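Local atomic coordinates of lipoprotein LpqN (Mycobacterium tuberculosis, PDB entry 6E5F), a protein that supports cell envelope biogenesis, binds a trehalose glycolipid analogue, and may connect MmpL transporters with periplasmic proteins. Residues P134-L145 against V183-P191. Numbering follows the deposited sequence.
With L6T (alpha-D-glucopyranosyl 6-O-dodecyl-alpha-D-glucopyranoside), chain B.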
ATOM      1  N   PRO A 134      15.931  -5.391  -3.496  1.00 24.33           N
ATOM      2  CA  PRO A 134      14.935  -4.652  -2.710  1.00 23.32           C
ATOM      3  C   PRO A 134      14.985  -3.156  -2.935  1.00 22.24           C
ATOM      4  O   PRO A 134      13.946  -2.488  -2.859  1.00 21.77           O
ATOM      5  CB  PRO A 134      15.268  -5.028  -1.256  1.00 25.60           C
ATOM      6  CG  PRO A 134      16.662  -5.569  -1.298  1.00 26.20           C
ATOM      7  CD  PRO A 134      16.827  -6.200  -2.646  1.00 25.91           C
ATOM      8  N   ALA A 135      16.166  -2.606  -3.234  1.00 24.98           N
ATOM      9  CA  ALA A 135      16.259  -1.171  -3.466  1.00 24.41           C
ATOM     10  C   ALA A 135      15.520  -0.754  -4.730  1.00 25.97           C
ATOM     11  O   ALA A 135      14.994   0.360  -4.796  1.00 27.09           O
ATOM     12  CB  ALA A 135      17.722  -0.739  -3.543  1.00 28.05           C
ATOM     13  N   LYS A 136      15.470  -1.622  -5.743  1.00 23.93           N
ATOM     14  CA  LYS A 136      14.762  -1.259  -6.966  1.00 24.48           C
ATOM     15  C   LYS A 136      13.254  -1.259  -6.758  1.00 24.65           C
ATOM     16  O   LYS A 136      12.540  -0.499  -7.417  1.00 23.65           O
ATOM     17  CB  LYS A 136      15.153  -2.187  -8.119  1.00 27.45           C
ATOM     18  CG  LYS A 136      16.630  -2.107  -8.522  1.00 31.13           C
ATOM     19  CD  LYS A 136      17.053  -0.722  -9.026  1.00 53.06           C
ATOM     20  CE  LYS A 136      16.725  -0.515 -10.494  1.00 63.99           C
ATOM     21  NZ  LYS A 136      17.322   0.748 -11.023  1.00 63.93           N
ATOM     22  N   VAL A 137      12.744  -2.094  -5.852  1.00 23.16           N
ATOM     23  CA  VAL A 137      11.320  -2.051  -5.538  1.00 20.81           C
ATOM     24  C   VAL A 137      10.947  -0.670  -5.027  1.00 21.87           C
ATOM     25  O   VAL A 137       9.951  -0.078  -5.453  1.00 21.49           O
ATOM     26  CB  VAL A 137      10.949  -3.154  -4.531  1.00 20.30           C
ATOM     27  CG1 VAL A 137       9.479  -3.047  -4.131  1.00 21.16           C
ATOM     28  CG2 VAL A 137      11.242  -4.524  -5.113  1.00 27.36           C
ATOM     29  N   LEU A 138      11.738  -0.144  -4.097  1.00 19.66           N
ATOM     30  CA  LEU A 138      11.503   1.203  -3.576  0.56 20.72           C
ATOM     31  C   LEU A 138      11.649   2.243  -4.677  1.00 21.19           C
ATOM     32  O   LEU A 138      10.868   3.196  -4.760  1.00 22.55           O
ATOM     33  CB  LEU A 138      12.500   1.496  -2.450  0.56 21.25           C
ATOM     34  CG  LEU A 138      12.404   0.630  -1.190  0.56 23.12           C
ATOM     35  CD1 LEU A 138      13.676   0.725  -0.370  0.56 27.23           C
ATOM     36  CD2 LEU A 138      11.210   1.053  -0.351  0.56 22.05           C
ATOM     37  N   GLN A 139      12.659   2.076  -5.538  1.00 21.15           N
ATOM     38  CA  GLN A 139      12.892   3.043  -6.603  1.00 22.02           C
ATOM     39  C   GLN A 139      11.669   3.199  -7.499  1.00 25.50           C
ATOM     40  O   GLN A 139      11.337   4.313  -7.918  1.00 26.15           O
ATOM     41  CB  GLN A 139      14.117   2.636  -7.423  1.00 27.20           C
ATOM     42  CG  GLN A 139      14.492   3.635  -8.501  1.00 28.72           C
ATOM     43  CD  GLN A 139      15.788   3.277  -9.207  1.00 35.40           C
ATOM     44  OE1 GLN A 139      16.485   2.340  -8.819  1.00 39.39           O
ATOM     45  NE2 GLN A 139      16.116   4.025 -10.253  1.00 42.12           N
ATOM     46  N   PHE A 140      10.973   2.103  -7.798  1.00 22.17           N
ATOM     47  CA  PHE A 140       9.862   2.128  -8.741  1.00 21.75           C
ATOM     48  C   PHE A 140       8.498   2.212  -8.066  1.00 19.96           C
ATOM     49  O   PHE A 140       7.479   2.251  -8.767  1.00 23.55           O
ATOM     50  CB  PHE A 140       9.928   0.903  -9.659  1.00 25.01           C
ATOM     51  CG  PHE A 140      11.199   0.816 -10.449  1.00 26.43           C
ATOM     52  CD1 PHE A 140      11.703   1.931 -11.102  1.00 29.48           C
ATOM     53  CD2 PHE A 140      11.903  -0.372 -10.522  1.00 28.23           C
ATOM     54  CE1 PHE A 140      12.874   1.858 -11.822  1.00 33.89           C
ATOM     55  CE2 PHE A 140      13.076  -0.450 -11.242  1.00 32.49           C
ATOM     56  CZ  PHE A 140      13.562   0.665 -11.895  1.00 35.60           C
ATOM     57  N   ALA A 141       8.455   2.275  -6.741  1.00 21.03           N
ATOM     58  CA  ALA A 141       7.184   2.396  -6.029  1.00 18.61           C
ATOM     59  C   ALA A 141       6.303   3.551  -6.509  1.00 18.67           C
ATOM     60  O   ALA A 141       5.081   3.349  -6.604  1.00 23.64           O
ATOM     61  CB  ALA A 141       7.458   2.524  -4.524  1.00 21.08           C
ATOM     62  N   PRO A 142       6.816   4.747  -6.805  1.00 20.05           N
ATOM     63  CA  PRO A 142       5.905   5.839  -7.190  1.00 22.08           C
ATOM     64  C   PRO A 142       5.258   5.665  -8.555  1.00 23.92           C
ATOM     65  O   PRO A 142       4.283   6.369  -8.846  1.00 24.09           O
ATOM     66  CB  PRO A 142       6.784   7.094  -7.119  1.00 32.18           C
ATOM     67  CG  PRO A 142       8.173   6.632  -7.089  1.00 27.11           C
ATOM     68  CD  PRO A 142       8.201   5.209  -6.614  1.00 20.94           C
ATOM     69  N   GLY A 143       5.731   4.730  -9.385  1.00 22.67           N
ATOM     70  CA  GLY A 143       5.253   4.659 -10.755  1.00 26.82           C
ATOM     71  C   GLY A 143       3.755   4.436 -10.861  1.00 28.27           C
ATOM     72  O   GLY A 143       3.083   5.057 -11.690  1.00 30.20           O
ATOM     73  N   GLU A 144       3.210   3.550 -10.025  1.00 25.62           N
ATOM     74  CA  GLU A 144       1.810   3.159 -10.154  1.00 26.13           C
ATOM     75  C   GLU A 144       0.875   4.349  -9.961  1.00 27.40           C
ATOM     76  O   GLU A 144       0.017   4.620 -10.811  1.00 31.12           O
ATOM     77  CB  GLU A 144       1.485   2.043  -9.156  1.00 29.99           C
ATOM     78  CG  GLU A 144       0.048   1.547  -9.236  1.00 32.37           C
ATOM     79  CD  GLU A 144      -0.256   0.452  -8.234  1.00 32.08           C
ATOM     80  OE1 GLU A 144      -1.425   0.011  -8.172  1.00 43.41           O
ATOM     81  OE2 GLU A 144       0.667   0.031  -7.510  1.00 33.56           O
ATOM     82  N   LEU A 145       1.005   5.057  -8.837  1.00 25.37           N
ATOM     83  CA  LEU A 145       0.132   6.203  -8.593  1.00 25.00           C
ATOM     84  C   LEU A 145       0.328   7.274  -9.653  1.00 28.58           C
ATOM     85  O   LEU A 145      -0.638   7.905 -10.094  1.00 28.27           O
ATOM     86  CB  LEU A 145       0.375   6.787  -7.204  1.00 24.75           C
ATOM     87  CG  LEU A 145       0.049   5.958  -5.958  1.00 52.01           C
ATOM     88  CD1 LEU A 145      -0.452   6.870  -4.840  1.00 29.52           C
ATOM     89  CD2 LEU A 145      -0.943   4.842  -6.228  1.00 34.25           C
ATOM     90  N   VAL A 183      -5.621   9.702  -2.887  1.00 18.74           N
ATOM     91  CA  VAL A 183      -5.046   8.368  -2.980  0.76 18.63           C
ATOM     92  C   VAL A 183      -3.624   8.425  -2.451  1.00 19.15           C
ATOM     93  O   VAL A 183      -2.918   9.423  -2.601  1.00 20.46           O
ATOM     94  CB  VAL A 183      -5.075   7.844  -4.433  0.76 21.92           C
ATOM     95  CG1 VAL A 183      -4.169   8.683  -5.335  0.76 22.21           C
ATOM     96  CG2 VAL A 183      -4.678   6.385  -4.472  0.76 30.25           C
ATOM     97  N   ALA A 184      -3.200   7.334  -1.828  1.00 18.35           N
ATOM     98  CA  ALA A 184      -1.831   7.258  -1.367  1.00 17.98           C
ATOM     99  C   ALA A 184      -1.447   5.797  -1.278  1.00 18.32           C
ATOM    100  O   ALA A 184      -2.299   4.912  -1.136  1.00 18.61           O
ATOM    101  CB  ALA A 184      -1.650   7.915  -0.005  1.00 22.21           C
ATOM    102  N   GLN A 185      -0.148   5.562  -1.360  1.00 17.96           N
ATOM    103  CA  GLN A 185       0.364   4.205  -1.315  1.00 15.52           C
ATOM    104  C   GLN A 185       1.674   4.196  -0.555  1.00 16.96           C
ATOM    105  O   GLN A 185       2.600   4.940  -0.893  1.00 17.07           O
ATOM    106  CB  GLN A 185       0.572   3.665  -2.724  1.00 16.80           C
ATOM    107  CG  GLN A 185       1.038   2.222  -2.767  1.00 16.51           C
ATOM    108  CD  GLN A 185       1.261   1.760  -4.175  1.00 19.60           C
ATOM    109  OE1 GLN A 185       2.196   2.202  -4.840  1.00 21.00           O
ATOM    110  NE2 GLN A 185       0.403   0.862  -4.647  1.00 22.46           N
ATOM    111  N   LYS A 186       1.743   3.354   0.472  1.00 16.48           N
ATOM    112  CA  LYS A 186       2.988   3.089   1.176  0.59 16.46           C
ATOM    113  C   LYS A 186       3.458   1.698   0.782  1.00 13.99           C
ATOM    114  O   LYS A 186       2.702   0.728   0.901  1.00 16.71           O
ATOM    115  CB  LYS A 186       2.814   3.182   2.694  0.59 20.57           C
ATOM    116  CG  LYS A 186       4.144   3.170   3.447  0.59 19.75           C
ATOM    117  CD  LYS A 186       3.999   3.633   4.893  0.59 26.24           C
ATOM    118  CE  LYS A 186       5.355   4.003   5.491  0.59 29.88           C
ATOM    119  NZ  LYS A 186       5.242   4.677   6.820  0.59 28.30           N
ATOM    120  N   THR A 187       4.689   1.615   0.296  1.00 14.17           N
ATOM    121  CA  THR A 187       5.303   0.352  -0.088  1.00 13.29           C
ATOM    122  C   THR A 187       6.427   0.065   0.898  1.00 13.92           C
ATOM    123  O   THR A 187       7.283   0.915   1.127  1.00 15.65           O
ATOM    124  CB  THR A 187       5.855   0.449  -1.509  1.00 14.53           C
ATOM    125  OG1 THR A 187       4.788   0.687  -2.432  1.00 16.97           O
ATOM    126  CG2 THR A 187       6.571  -0.842  -1.901  1.00 15.95           C
ATOM    127  N   VAL A 188       6.409  -1.121   1.492  1.00 14.29           N
ATOM    128  CA  VAL A 188       7.413  -1.538   2.467  1.00 15.36           C
ATOM    129  C   VAL A 188       8.116  -2.768   1.912  1.00 14.57           C
ATOM    130  O   VAL A 188       7.455  -3.715   1.484  1.00 14.99           O
ATOM    131  CB  VAL A 188       6.776  -1.869   3.826  1.00 14.63           C
ATOM    132  CG1 VAL A 188       7.857  -2.119   4.875  1.00 17.10           C
ATOM    133  CG2 VAL A 188       5.819  -0.768   4.271  1.00 18.32           C
ATOM    134  N   VAL A 189       9.440  -2.734   1.899  1.00 14.28           N
ATOM    135  CA  VAL A 189      10.242  -3.853   1.406  1.00 16.35           C
ATOM    136  C   VAL A 189      10.787  -4.622   2.597  1.00 17.03           C
ATOM    137  O   VAL A 189      11.425  -4.047   3.489  1.00 16.59           O
ATOM    138  CB  VAL A 189      11.356  -3.363   0.471  1.00 19.35           C
ATOM    139  CG1 VAL A 189      12.223  -4.508   0.017  1.00 32.21           C
ATOM    140  CG2 VAL A 189      10.742  -2.681  -0.733  1.00 25.87           C
ATOM    141  N   ILE A 190      10.532  -5.923   2.610  1.00 16.17           N
ATOM    142  CA  ILE A 190      10.824  -6.771   3.763  1.00 15.78           C
ATOM    143  C   ILE A 190      11.657  -7.952   3.275  1.00 16.19           C
ATOM    144  O   ILE A 190      11.101  -9.015   2.957  1.00 17.38           O
ATOM    145  CB  ILE A 190       9.529  -7.231   4.452  1.00 14.88           C
ATOM    146  CG1 ILE A 190       8.636  -6.032   4.809  1.00 18.30           C
ATOM    147  CG2 ILE A 190       9.855  -8.066   5.700  1.00 19.76           C
ATOM    148  CD1 ILE A 190       7.187  -6.416   5.068  1.00 19.14           C
ATOM    149  N   PRO A 191      12.980  -7.816   3.177  1.00 16.15           N
ATOM    150  CA  PRO A 191      13.803  -8.972   2.788  1.00 16.60           C
ATOM    151  C   PRO A 191      13.809 -10.002   3.905  1.00 16.95           C
ATOM    152  O   PRO A 191      14.072  -9.677   5.065  1.00 18.93           O
ATOM    153  CB  PRO A 191      15.198  -8.365   2.577  1.00 16.27           C
ATOM    154  CG  PRO A 191      14.985  -6.877   2.511  1.00 16.92           C
ATOM    155  CD  PRO A 191      13.801  -6.610   3.371  1.00 15.75           C
TER
HETATM  156  C1  L6T B 301      -1.627  17.516  -4.496  1.00 73.17           C
HETATM  157  C2  L6T B 301      -3.083  17.467  -4.928  1.00 70.16           C
HETATM  158  C3  L6T B 301      -3.967  17.871  -3.770  1.00 67.75           C
HETATM  159  C4  L6T B 301      -3.692  16.944  -2.602  1.00 67.15           C
HETATM  160  C5  L6T B 301      -2.219  17.071  -2.225  1.00 60.62           C
HETATM  161  C6  L6T B 301      -1.898  16.211  -0.967  1.00 49.77           C
HETATM  162  CAA L6T B 301       0.165  18.934  -4.031  1.00 91.35           C
HETATM  163  CAO L6T B 301       0.328  19.809  -6.245  1.00100.77           C
HETATM  164  CAP L6T B 301       0.955  19.561  -7.619  1.00102.91           C
HETATM  165  CAR L6T B 301       0.764  21.166  -5.717  1.00100.69           C
HETATM  166  CAT L6T B 301       0.125  21.386  -4.360  1.00 98.50           C
HETATM  167  CAV L6T B 301       0.576  20.273  -3.439  1.00 99.92           C
HETATM  168  CAX L6T B 301      -1.821  13.933  -0.451  1.00 38.00           C
HETATM  169  CAY L6T B 301      -2.597  13.626   0.864  1.00 35.98           C
HETATM  170  CAZ L6T B 301      -2.286  12.143   1.057  1.00 34.46           C
HETATM  171  CBA L6T B 301      -2.597  11.811   2.517  1.00 42.69           C
HETATM  172  CBB L6T B 301      -2.964  10.329   2.378  1.00 35.33           C
HETATM  173  CBC L6T B 301      -2.434   9.615   3.588  1.00 43.82           C
HETATM  174  CBD L6T B 301      -2.692   8.084   3.371  1.00 50.57           C
HETATM  175  CBE L6T B 301      -1.689   7.377   4.248  1.00 53.78           C
HETATM  176  CBF L6T B 301      -0.580   6.629   3.422  1.00 57.58           C
HETATM  177  CBG L6T B 301      -1.147   5.307   2.864  1.00 59.39           C
HETATM  178  CBH L6T B 301      -1.645   4.413   3.981  1.00 59.07           C
HETATM  179  CBI L6T B 301      -0.712   4.345   5.196  1.00 60.35           C
HETATM  180  O1  L6T B 301      -1.265  18.861  -4.146  1.00 80.38           O
HETATM  181  O2  L6T B 301      -3.288  18.373  -6.018  1.00 66.53           O
HETATM  182  O3  L6T B 301      -5.344  17.782  -4.157  1.00 65.36           O
HETATM  183  O4  L6T B 301      -4.519  17.325  -1.504  1.00 71.29           O
HETATM  184  O5  L6T B 301      -1.414  16.653  -3.352  1.00 67.05           O
HETATM  185  O6  L6T B 301      -2.450  14.954  -1.235  1.00 41.05           O
HETATM  186  OAN L6T B 301       0.758  18.774  -5.338  1.00 95.96           O
HETATM  187  OAQ L6T B 301       2.376  19.481  -7.491  1.00107.10           O
HETATM  188  OAS L6T B 301       0.343  22.199  -6.619  1.00100.09           O
HETATM  189  OAU L6T B 301       0.533  22.653  -3.826  1.00 94.55           O
HETATM  190  OAW L6T B 301      -0.032  20.435  -2.151  1.00108.70           O
HETATM  191  O   HOH W   1       2.673   4.303  -6.612  1.00 22.99           O
HETATM  192  O   HOH W   2       3.288   0.507  -6.848  1.00 24.70           O
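Gln-185 reaches out from the strand to Glu-144, and its NE2 gives a nearly straight hydrogen bond (174°) to OE2 at 3.0 Å. Glu-144 OE2 lies in the plane of the amide, but the donor comes to it from above the carboxylate plane, the two groups being turned 66° apart. The glutamine chain is fully stretched, CG lying trans to its N (chi1 -177°), which carries the amide well off the sheet. One water donates to Gln-185 OE1 and to Ala-141 O, 2.6 Å away, and accepts from Leu-145 N; a second lies within hydrogen-bonding distance of Gln-185 OE1 and Glu-144 OE2. Leu-145 lies against the stem of the glutamine, CD1 resting 3.7 Å from Gln-185 N and both methyls near CB. Helix 134-140 runs antiparallel to the strand across one face of the curved antiparallel sheet of this LpqN domain, a Mog1p/PsbP-clan fold. There Val-189 CG2 fits between Val-137 CG1, at 3.6 Å, and, in the conformer given, Leu-138 CG, while its CG1 is pressed tightly against Pro-134 CB at 3.3 Å. Between the apolar and polar ends, Ala-141 CB sits over Thr-187 OG1 (3.9 Å). Asn-202 and Gln-200 on the adjoining strand bond to Gln-185 NE2 and Thr-187 OG1 respectively, and Ile-61 packs beside Val-137 and Ala-141. On the opposite face of the strand, Ala-184 CB touches CBD of the ligand's dodecyl chain at 3.5 Å.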